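Local coordinates for protein catechol 2,3-dioxygenase (Rhodococcus sp., PDB 2WL9) that probably catalyses the iron-dependent extradiol ring cleavage of catechols by dioxygen in the breakdown of aromatic hydrocarbons, at residues M28-V33 against W260-G265; D221-A226 against L250-A255; A19-A24 against D39-R44. All coordinates share one frame; numbering follows the deposited sequence.

Contact 1: M28-V33 against W260-G265; sequences MGMQVV and WLWEPG. With FE (Fe (III) ion), chain K.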
loop_
_atom_site.group_PDB
_atom_site.type_symbol
_atom_site.label_atom_id
_atom_site.label_comp_id
_atom_site.label_asym_id
_atom_site.label_seq_id
_atom_site.Cartn_x
_atom_site.Cartn_y
_atom_site.Cartn_z
ATOM N N MET C 28 -2.689 -32.373 -17.656
ATOM C CA MET C 28 -2.404 -30.937 -17.667
ATOM C C MET C 28 -3.426 -30.095 -16.906
ATOM O O MET C 28 -3.086 -29.038 -16.377
ATOM C CB MET C 28 -2.191 -30.416 -19.100
ATOM C CG MET C 28 -0.992 -31.052 -19.840
ATOM S SD MET C 28 0.559 -31.019 -18.906
ATOM C CE MET C 28 1.577 -32.134 -19.873
ATOM N N GLY C 29 -4.665 -30.564 -16.830
ATOM C CA GLY C 29 -5.686 -29.872 -16.029
ATOM C C GLY C 29 -6.636 -29.019 -16.849
ATOM O O GLY C 29 -7.503 -28.331 -16.301
ATOM N N MET C 30 -6.482 -29.061 -18.167
ATOM C CA MET C 30 -7.411 -28.356 -19.056
ATOM C C MET C 30 -8.804 -28.961 -18.962
ATOM O O MET C 30 -8.970 -30.081 -18.492
ATOM C CB MET C 30 -6.913 -28.391 -20.497
ATOM C CG MET C 30 -5.603 -27.665 -20.659
ATOM S SD MET C 30 -5.104 -27.430 -22.358
ATOM C CE MET C 30 -3.596 -26.516 -22.061
ATOM N N GLN C 31 -9.801 -28.199 -19.388
ATOM C CA GLN C 31 -11.176 -28.669 -19.377
ATOM C C GLN C 31 -11.588 -29.084 -20.777
ATOM O O GLN C 31 -11.458 -28.309 -21.721
ATOM C CB GLN C 31 -12.120 -27.581 -18.863
ATOM C CG GLN C 31 -13.564 -28.053 -18.724
ATOM C CD GLN C 31 -14.486 -26.988 -18.175
ATOM O OE1 GLN C 31 -14.071 -25.857 -17.927
ATOM N NE2 GLN C 31 -15.750 -27.344 -17.992
ATOM N N VAL C 32 -12.078 -30.313 -20.907
ATOM C CA VAL C 32 -12.602 -30.786 -22.184
ATOM C C VAL C 32 -14.009 -30.222 -22.379
ATOM O O VAL C 32 -14.861 -30.316 -21.486
ATOM C CB VAL C 32 -12.625 -32.339 -22.279
ATOM C CG1 VAL C 32 -13.332 -32.789 -23.537
ATOM C CG2 VAL C 32 -11.204 -32.909 -22.252
ATOM N N VAL C 33 -14.229 -29.639 -23.553
ATOM C CA VAL C 33 -15.517 -29.066 -23.935
ATOM C C VAL C 33 -15.991 -29.730 -25.235
ATOM O O VAL C 33 -15.339 -29.611 -26.273
ATOM C CB VAL C 33 -15.421 -27.529 -24.101
ATOM C CG1 VAL C 33 -16.750 -26.943 -24.578
ATOM C CG2 VAL C 33 -14.983 -26.868 -22.789
ATOM N N TRP C 260 4.717 -33.919 -30.968
ATOM C CA TRP C 260 5.463 -32.689 -30.676
ATOM C C TRP C 260 5.410 -32.379 -29.176
ATOM O O TRP C 260 4.957 -33.221 -28.394
ATOM C CB TRP C 260 5.036 -31.502 -31.570
ATOM C CG TRP C 260 3.564 -31.176 -31.619
ATOM C CD1 TRP C 260 2.602 -31.822 -32.344
ATOM C CD2 TRP C 260 2.904 -30.084 -30.967
ATOM N NE1 TRP C 260 1.378 -31.222 -32.153
ATOM C CE2 TRP C 260 1.537 -30.152 -31.314
ATOM C CE3 TRP C 260 3.334 -29.062 -30.108
ATOM C CZ2 TRP C 260 0.591 -29.233 -30.832
ATOM C CZ3 TRP C 260 2.393 -28.152 -29.630
ATOM C CH2 TRP C 260 1.040 -28.246 -29.994
ATOM N N LEU C 261 5.873 -31.196 -28.779
ATOM C CA LEU C 261 6.129 -30.921 -27.361
ATOM C C LEU C 261 5.200 -29.917 -26.698
ATOM O O LEU C 261 4.850 -28.898 -27.282
ATOM C CB LEU C 261 7.571 -30.445 -27.163
ATOM C CG LEU C 261 8.707 -31.380 -27.571
ATOM C CD1 LEU C 261 10.017 -30.647 -27.404
ATOM C CD2 LEU C 261 8.689 -32.621 -26.715
ATOM N N TRP C 262 4.816 -30.219 -25.462
ATOM C CA TRP C 262 4.230 -29.219 -24.574
ATOM C C TRP C 262 5.208 -28.908 -23.446
ATOM O O TRP C 262 5.920 -29.793 -22.966
ATOM C CB TRP C 262 2.891 -29.695 -24.013
ATOM C CG TRP C 262 1.731 -29.438 -24.924
ATOM C CD1 TRP C 262 1.775 -29.224 -26.275
ATOM C CD2 TRP C 262 0.344 -29.402 -24.558
ATOM N NE1 TRP C 262 0.506 -29.037 -26.768
ATOM C CE2 TRP C 262 -0.392 -29.147 -25.736
ATOM C CE3 TRP C 262 -0.347 -29.559 -23.346
ATOM C CZ2 TRP C 262 -1.788 -29.043 -25.745
ATOM C CZ3 TRP C 262 -1.746 -29.459 -23.355
ATOM C CH2 TRP C 262 -2.445 -29.197 -24.547
ATOM N N GLU C 263 5.223 -27.646 -23.031
ATOM C CA GLU C 263 6.148 -27.161 -22.028
ATOM C C GLU C 263 5.368 -26.558 -20.850
ATOM O O GLU C 263 5.133 -25.355 -20.819
ATOM C CB GLU C 263 7.097 -26.133 -22.663
ATOM C CG GLU C 263 8.223 -25.625 -21.759
ATOM C CD GLU C 263 8.758 -24.259 -22.190
ATOM O OE1 GLU C 263 8.392 -23.774 -23.283
ATOM O OE2 GLU C 263 9.561 -23.673 -21.443
ATOM N N PRO C 264 4.950 -27.404 -19.886
ATOM C CA PRO C 264 4.291 -26.900 -18.684
ATOM C C PRO C 264 5.264 -26.059 -17.868
ATOM O O PRO C 264 6.428 -26.433 -17.721
ATOM C CB PRO C 264 3.930 -28.178 -17.919
ATOM C CG PRO C 264 3.909 -29.245 -18.958
ATOM C CD PRO C 264 5.000 -28.877 -19.896
ATOM N N GLY C 265 4.792 -24.936 -17.347
ATOM C CA GLY C 265 5.673 -24.018 -16.629
ATOM C C GLY C 265 5.019 -23.228 -15.517
ATOM O O GLY C 265 3.811 -23.341 -15.285
HETATM FE FE FE K . 9.451 -22.200 -24.597
#

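Contact 2: D221-A226 against L250-A255; sequences DDLGYA and LTFYCA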
loop_
_atom_site.group_PDB
_atom_site.type_symbol
_atom_site.label_atom_id
_atom_site.label_comp_id
_atom_site.label_asym_id
_atom_site.label_seq_id
_atom_site.Cartn_x
_atom_site.Cartn_y
_atom_site.Cartn_z
ATOM N N ASP C 221 2.716 -25.896 -7.363
ATOM C CA ASP C 221 2.303 -27.257 -7.024
ATOM C C ASP C 221 1.569 -27.996 -8.144
ATOM O O ASP C 221 1.574 -29.231 -8.185
ATOM C CB ASP C 221 1.495 -27.245 -5.726
ATOM C CG ASP C 221 2.345 -26.847 -4.532
ATOM O OD1 ASP C 221 3.579 -26.885 -4.660
ATOM O OD2 ASP C 221 1.795 -26.491 -3.480
ATOM N N ASP C 222 0.951 -27.235 -9.048
ATOM C CA ASP C 222 0.330 -27.791 -10.249
ATOM C C ASP C 222 1.355 -28.256 -11.271
ATOM O O ASP C 222 1.123 -29.230 -11.989
ATOM C CB ASP C 222 -0.638 -26.780 -10.869
ATOM C CG ASP C 222 -1.990 -26.783 -10.178
ATOM O OD1 ASP C 222 -2.434 -27.879 -9.776
ATOM O OD2 ASP C 222 -2.601 -25.703 -10.032
ATOM N N LEU C 223 2.480 -27.553 -11.344
ATOM C CA LEU C 223 3.598 -27.987 -12.176
ATOM C C LEU C 223 4.168 -29.294 -11.637
ATOM O O LEU C 223 4.425 -30.224 -12.405
ATOM C CB LEU C 223 4.680 -26.907 -12.247
ATOM C CG LEU C 223 5.944 -27.211 -13.055
ATOM C CD1 LEU C 223 5.640 -27.387 -14.543
ATOM C CD2 LEU C 223 6.975 -26.118 -12.844
ATOM N N GLY C 224 4.340 -29.359 -10.317
ATOM C CA GLY C 224 4.819 -30.565 -9.644
ATOM C C GLY C 224 3.893 -31.749 -9.863
ATOM O O GLY C 224 4.351 -32.857 -10.127
ATOM N N TYR C 225 2.591 -31.493 -9.754
ATOM C CA TYR C 225 1.549 -32.485 -10.010
ATOM C C TYR C 225 1.625 -33.020 -11.445
ATOM O O TYR C 225 1.637 -34.236 -11.655
ATOM C CB TYR C 225 0.182 -31.853 -9.732
ATOM C CG TYR C 225 -1.010 -32.785 -9.733
ATOM C CD1 TYR C 225 -1.686 -33.072 -8.546
ATOM C CD2 TYR C 225 -1.501 -33.334 -10.916
ATOM C CE1 TYR C 225 -2.793 -33.903 -8.529
ATOM C CE2 TYR C 225 -2.616 -34.174 -10.910
ATOM C CZ TYR C 225 -3.250 -34.455 -9.712
ATOM O OH TYR C 225 -4.349 -35.281 -9.685
ATOM N N ALA C 226 1.677 -32.112 -12.421
ATOM C CA ALA C 226 1.786 -32.484 -13.837
ATOM C C ALA C 226 3.093 -33.217 -14.142
ATOM O O ALA C 226 3.091 -34.217 -14.870
ATOM C CB ALA C 226 1.631 -31.258 -14.733
ATOM N N LEU C 250 10.179 -21.591 -14.637
ATOM C CA LEU C 250 10.510 -22.972 -14.274
ATOM C C LEU C 250 9.664 -23.938 -15.092
ATOM O O LEU C 250 8.451 -24.024 -14.889
ATOM C CB LEU C 250 10.292 -23.210 -12.777
ATOM C CG LEU C 250 10.922 -24.478 -12.198
ATOM C CD1 LEU C 250 12.446 -24.391 -12.258
ATOM C CD2 LEU C 250 10.462 -24.694 -10.765
ATOM N N THR C 251 10.299 -24.663 -16.013
ATOM C CA THR C 251 9.557 -25.460 -17.003
ATOM C C THR C 251 10.242 -26.774 -17.357
ATOM O O THR C 251 11.442 -26.922 -17.171
ATOM C CB THR C 251 9.363 -24.701 -18.347
ATOM O OG1 THR C 251 10.574 -24.757 -19.119
ATOM C CG2 THR C 251 8.940 -23.243 -18.156
ATOM N N PHE C 252 9.466 -27.725 -17.875
ATOM C CA PHE C 252 10.032 -28.893 -18.535
ATOM C C PHE C 252 9.353 -29.072 -19.895
ATOM O O PHE C 252 8.313 -28.464 -20.149
ATOM C CB PHE C 252 9.940 -30.148 -17.652
ATOM C CG PHE C 252 8.546 -30.656 -17.440
ATOM C CD1 PHE C 252 8.076 -31.742 -18.174
ATOM C CD2 PHE C 252 7.706 -30.074 -16.493
ATOM C CE1 PHE C 252 6.792 -32.228 -17.978
ATOM C CE2 PHE C 252 6.417 -30.558 -16.294
ATOM C CZ PHE C 252 5.961 -31.639 -17.041
ATOM N N TYR C 253 9.960 -29.874 -20.766
ATOM C CA TYR C 253 9.429 -30.132 -22.105
ATOM C C TYR C 253 9.144 -31.620 -22.260
ATOM O O TYR C 253 10.050 -32.442 -22.089
ATOM C CB TYR C 253 10.448 -29.727 -23.173
ATOM C CG TYR C 253 10.694 -28.241 -23.346
ATOM C CD1 TYR C 253 10.209 -27.571 -24.467
ATOM C CD2 TYR C 253 11.446 -27.517 -22.417
ATOM C CE1 TYR C 253 10.442 -26.210 -24.658
ATOM C CE2 TYR C 253 11.690 -26.146 -22.598
ATOM C CZ TYR C 253 11.185 -25.501 -23.730
ATOM O OH TYR C 253 11.400 -24.151 -23.941
ATOM N N CYS C 254 7.903 -31.962 -22.606
ATOM C CA CYS C 254 7.483 -33.358 -22.731
ATOM C C CYS C 254 6.654 -33.608 -23.991
ATOM O O CYS C 254 6.064 -32.680 -24.543
ATOM C CB CYS C 254 6.712 -33.814 -21.484
ATOM S SG CYS C 254 5.078 -33.054 -21.226
ATOM N N ALA C 255 6.615 -34.866 -24.430
ATOM C CA ALA C 255 5.869 -35.265 -25.632
ATOM C C ALA C 255 4.360 -35.191 -25.441
ATOM O O ALA C 255 3.846 -35.487 -24.365
ATOM C CB ALA C 255 6.262 -36.674 -26.062
#

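Contact 3: A19-A24 against D39-R44; sequences AWRDYA and DRIYLR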
loop_
_atom_site.group_PDB
_atom_site.type_symbol
_atom_site.label_atom_id
_atom_site.label_comp_id
_atom_site.label_asym_id
_atom_site.label_seq_id
_atom_site.Cartn_x
_atom_site.Cartn_y
_atom_site.Cartn_z
ATOM N N ALA C 19 -6.608 -40.011 -26.648
ATOM C CA ALA C 19 -5.315 -39.805 -25.992
ATOM C C ALA C 19 -5.134 -38.350 -25.561
ATOM O O ALA C 19 -4.597 -38.083 -24.487
ATOM C CB ALA C 19 -4.173 -40.248 -26.897
ATOM N N TRP C 20 -5.598 -37.424 -26.400
ATOM C CA TRP C 20 -5.509 -35.982 -26.130
ATOM C C TRP C 20 -6.346 -35.530 -24.936
ATOM O O TRP C 20 -5.907 -34.683 -24.150
ATOM C CB TRP C 20 -5.887 -35.176 -27.375
ATOM C CG TRP C 20 -4.709 -34.843 -28.223
ATOM C CD1 TRP C 20 -4.331 -35.455 -29.383
ATOM C CD2 TRP C 20 -3.740 -33.821 -27.973
ATOM N NE1 TRP C 20 -3.190 -34.871 -29.875
ATOM C CE2 TRP C 20 -2.802 -33.868 -29.027
ATOM C CE3 TRP C 20 -3.571 -32.872 -26.956
ATOM C CZ2 TRP C 20 -1.715 -32.995 -29.100
ATOM C CZ3 TRP C 20 -2.486 -32.007 -27.029
ATOM C CH2 TRP C 20 -1.573 -32.073 -28.095
ATOM N N ARG C 21 -7.548 -36.081 -24.805
ATOM C CA ARG C 21 -8.364 -35.858 -23.609
ATOM C C ARG C 21 -7.602 -36.332 -22.376
ATOM O O ARG C 21 -7.407 -35.568 -21.434
ATOM C CB ARG C 21 -9.711 -36.586 -23.720
ATOM C CG ARG C 21 -10.581 -36.077 -24.863
ATOM C CD ARG C 21 -11.908 -36.809 -24.949
ATOM N NE ARG C 21 -12.748 -36.538 -23.786
ATOM C CZ ARG C 21 -14.065 -36.355 -23.834
ATOM N NH1 ARG C 21 -14.709 -36.389 -24.995
ATOM N NH2 ARG C 21 -14.738 -36.116 -22.720
ATOM N N ASP C 22 -7.150 -37.585 -22.401
ATOM C CA ASP C 22 -6.372 -38.166 -21.297
ATOM C C ASP C 22 -5.179 -37.290 -20.918
ATOM O O ASP C 22 -4.879 -37.108 -19.738
ATOM C CB ASP C 22 -5.876 -39.570 -21.669
ATOM C CG ASP C 22 -6.970 -40.630 -21.592
ATOM O OD1 ASP C 22 -8.171 -40.289 -21.522
ATOM O OD2 ASP C 22 -6.613 -41.826 -21.616
ATOM N N TYR C 23 -4.524 -36.733 -21.934
ATOM C CA TYR C 23 -3.302 -35.969 -21.762
ATOM C C TYR C 23 -3.570 -34.536 -21.309
ATOM O O TYR C 23 -3.084 -34.117 -20.257
ATOM C CB TYR C 23 -2.514 -35.991 -23.068
ATOM C CG TYR C 23 -1.231 -35.191 -23.093
ATOM C CD1 TYR C 23 -0.024 -35.769 -22.701
ATOM C CD2 TYR C 23 -1.212 -33.875 -23.558
ATOM C CE1 TYR C 23 1.168 -35.049 -22.751
ATOM C CE2 TYR C 23 -0.021 -33.148 -23.614
ATOM C CZ TYR C 23 1.164 -33.744 -23.210
ATOM O OH TYR C 23 2.351 -33.033 -23.259
ATOM N N ALA C 24 -4.345 -33.793 -22.097
ATOM C CA ALA C 24 -4.556 -32.368 -21.834
ATOM C C ALA C 24 -5.447 -32.096 -20.620
ATOM O O ALA C 24 -5.233 -31.119 -19.903
ATOM C CB ALA C 24 -5.106 -31.677 -23.065
ATOM N N ASP C 39 -16.732 -33.666 -35.558
ATOM C CA ASP C 39 -15.344 -33.687 -36.014
ATOM C C ASP C 39 -14.337 -32.988 -35.106
ATOM O O ASP C 39 -13.144 -32.979 -35.404
ATOM C CB ASP C 39 -15.236 -33.125 -37.441
ATOM C CG ASP C 39 -15.594 -31.640 -37.532
ATOM O OD1 ASP C 39 -16.162 -31.071 -36.571
ATOM O OD2 ASP C 39 -15.301 -31.038 -38.585
ATOM N N ARG C 40 -14.810 -32.405 -34.010
ATOM C CA ARG C 40 -13.942 -31.599 -33.159
ATOM C C ARG C 40 -14.403 -31.520 -31.710
ATOM O O ARG C 40 -15.586 -31.663 -31.409
ATOM C CB ARG C 40 -13.780 -30.194 -33.746
ATOM C CG ARG C 40 -15.015 -29.313 -33.641
ATOM C CD ARG C 40 -14.881 -28.091 -34.531
ATOM N NE ARG C 40 -15.085 -28.443 -35.934
ATOM C CZ ARG C 40 -14.923 -27.601 -36.949
ATOM N NH1 ARG C 40 -14.549 -26.342 -36.725
ATOM N NH2 ARG C 40 -15.135 -28.020 -38.188
ATOM N N ILE C 41 -13.439 -31.306 -30.821
ATOM C CA ILE C 41 -13.709 -30.949 -29.433
ATOM C C ILE C 41 -12.777 -29.797 -29.061
ATOM O O ILE C 41 -11.965 -29.361 -29.890
ATOM C CB ILE C 41 -13.543 -32.153 -28.466
ATOM C CG1 ILE C 41 -12.125 -32.723 -28.535
ATOM C CG2 ILE C 41 -14.604 -33.225 -28.741
ATOM C CD1 ILE C 41 -11.775 -33.646 -27.385
ATOM N N TYR C 42 -12.902 -29.293 -27.836
ATOM C CA TYR C 42 -12.135 -28.118 -27.416
ATOM C C TYR C 42 -11.445 -28.326 -26.074
ATOM O O TYR C 42 -11.911 -29.089 -25.226
ATOM C CB TYR C 42 -13.026 -26.870 -27.318
ATOM C CG TYR C 42 -13.870 -26.581 -28.541
ATOM C CD1 TYR C 42 -13.475 -25.631 -29.483
ATOM C CD2 TYR C 42 -15.070 -27.260 -28.747
ATOM C CE1 TYR C 42 -14.252 -25.378 -30.611
ATOM C CE2 TYR C 42 -15.845 -27.022 -29.857
ATOM C CZ TYR C 42 -15.440 -26.080 -30.784
ATOM O OH TYR C 42 -16.230 -25.859 -31.879
ATOM N N LEU C 43 -10.336 -27.623 -25.884
ATOM C CA LEU C 43 -9.679 -27.607 -24.587
ATOM C C LEU C 43 -9.787 -26.205 -24.017
ATOM O O LEU C 43 -9.439 -25.232 -24.666
ATOM C CB LEU C 43 -8.218 -28.053 -24.703
ATOM C CG LEU C 43 -7.968 -29.460 -25.261
ATOM C CD1 LEU C 43 -6.480 -29.657 -25.591
ATOM C CD2 LEU C 43 -8.465 -30.549 -24.319
ATOM N N ARG C 44 -10.286 -26.119 -22.795
ATOM C CA ARG C 44 -10.550 -24.841 -22.144
ATOM C C ARG C 44 -9.555 -24.649 -21.001
ATOM O O ARG C 44 -9.245 -25.603 -20.284
ATOM C CB ARG C 44 -11.995 -24.858 -21.638
ATOM C CG ARG C 44 -12.430 -23.652 -20.854
ATOM C CD ARG C 44 -13.880 -23.797 -20.437
ATOM N NE ARG C 44 -14.447 -22.511 -20.050
ATOM C CZ ARG C 44 -15.357 -22.336 -19.098
ATOM N NH1 ARG C 44 -15.805 -23.367 -18.388
ATOM N NH2 ARG C 44 -15.793 -21.115 -18.837
#

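Contact 1: M28-V33 against W260-G265
With chi1 of -62°, Met28 sets its CG opposite the carbonyl carbon, which brings CG to Trp262; the bend at chi2 then turns SD and CE to the ring of Pro264. Met30 starts with the same kind of chi1 but runs extended toward the indole, which comes to meet it from the other segment, bringing SD and CE to CZ3 and CH2 of Trp262. Met28 CG lies at the edge of that ring, close to its plane, 3.9 Å from Trp262 CE3. Its thioether end meets the proline instead, Met28 SD being 3.8 Å from Pro264 CG, with the terminal methyl equally near the same carbon. Met30 CE approaches Trp262 CZ3 to 3.7 Å. Met30 SD is 5.0 Å from the centroid of the six-membered ring of Trp262, 67° off the ring normal, a Met-aromatic contact of oblique geometry.

Trp262 and Pro264 project to one side of strand 261-266, and Glu263 between them points away, where its OE1 binds the iron at 2.3 Å together with His149 and His212. Glu263 OE2 is hydrogen-bonded to Thr251, which ties down the second carboxylate oxygen. Tyr23 packs edge-to-face with Trp262, and the Trp20 ring also meets the indole.

All four touching residues are buried and meet through hydrocarbon and thioether groups alone, consistent with cohesion by dispersion and exclusion of water. Met28 and Met30, which follow helix 17-24, thus pack on the back of the iron-binding strand, joining the N-terminal and C-terminal halves of the chain behind the side on which Glu263 binds the metal.

Contact 2: D221-A226 against L250-A255
Leu223 divides its two methyls between two residues of strand 250-255: CD1 goes to the ring of Phe252 and CD2 to the backbone of Leu250. CG stands anti to the backbone N, and chi2 of 65° sets the rotation of the fork that sends the methyls to these separate targets. Leu223 CD1 comes to the edge of the phenyl ring, near its plane, 3.7 Å from Phe252 CE2. Leu223 CD2 lies 3.3 Å from Leu250 O, a close approach of a methyl to a carbonyl oxygen, and 4.3 Å from Leu250 CD2.

Phe252 has CG between its backbone N and carbonyl carbon (chi1 69°), which swings the ring toward the helix; the Leu223 and Phe252 side chains lie alongside one another, pointing opposite ways. The next residue, Tyr253, belongs to the iron site.

This is a helix packed on a sheet: the axes of segments 221-226 and 250-255 run 20° apart with a closest approach of 10.2 Å. Pro264 of the adjacent strand 261-266 touches both Leu223 and Phe252, Tyr217 of strand 210-217 packs on Leu223 and Ala226, and Leu220 of the second subunit packs on Leu250.

Contact 3: A19-A24 against D39-R44
Arg21 and Ile41 meet at about a right angle: the aliphatic part of the arginine lies across the end of the isoleucine, with Arg21 CG 3.7 Å from Ile41 CD1 and Arg21 CD 4.0 Å from the same methyl. Its chi1, with CG opposite the carbonyl carbon, and an extended chi2 lay these methylenes there, and a bend at chi3 (66°) turns the rest of the chain off that line. On the strand side, a chi1 of 59° puts Ile41 CG1 between the backbone N and the carbonyl carbon and leads CD1 out toward the helix.

The second meeting point is closer. Ala24 points its methyl toward the strand, and the forked end of Leu43 receives it: Ala24 CB is 3.5 Å from Leu43 CD1 and 3.8 Å from Leu43 CD2. Ile41 and Leu43, two residues apart, thus use the same face of strand 40-44, a pattern that follows from the alternation of a beta strand. At the start of the strand segment, Arg40 grips Asp39 side-on through NE and NH2, and its NH1 forms a salt bridge with Glu99.

Strand 6-14, helix 17-24 and strands 31-33, 40-44 and 52-56 follow the beta-alpha-beta-beta-beta order of the vicinal oxygen chelate family, and this contact packs the module's helix on its third strand. Strand 40-44 runs antiparallel to both neighbours; Val32 of the outer one touches Arg21, while Leu54 of the inner one touches Trp20 and Leu43.

Contact 1 bridges the other two, its centre lying 10 Å from that of contact 2 and 9 Å from that of contact 3. Antiparallel strands 250-255 and 261-266 join contacts 1 and 2 through a probable hydrogen bond, Trp262 N to Cys254 O at 2.9 Å. Each brings one residue to the iron site: Glu263 from contact 1 and Tyr253 from contact 2, whose OH stands 2.8 Å from the iron, a long distance. Strands 31-33 and 40-44 pair to link contacts 1 and 3, with a probable hydrogen bond of 2.7 Å between Gln31 O and Arg44 N. Contacts 2 and 3 are 19 Å apart between centres, yet Tyr23 OH lies 3.1 Å from Ala255 O, a probable hydrogen bond between the N-terminal and C-terminal parts of the chain.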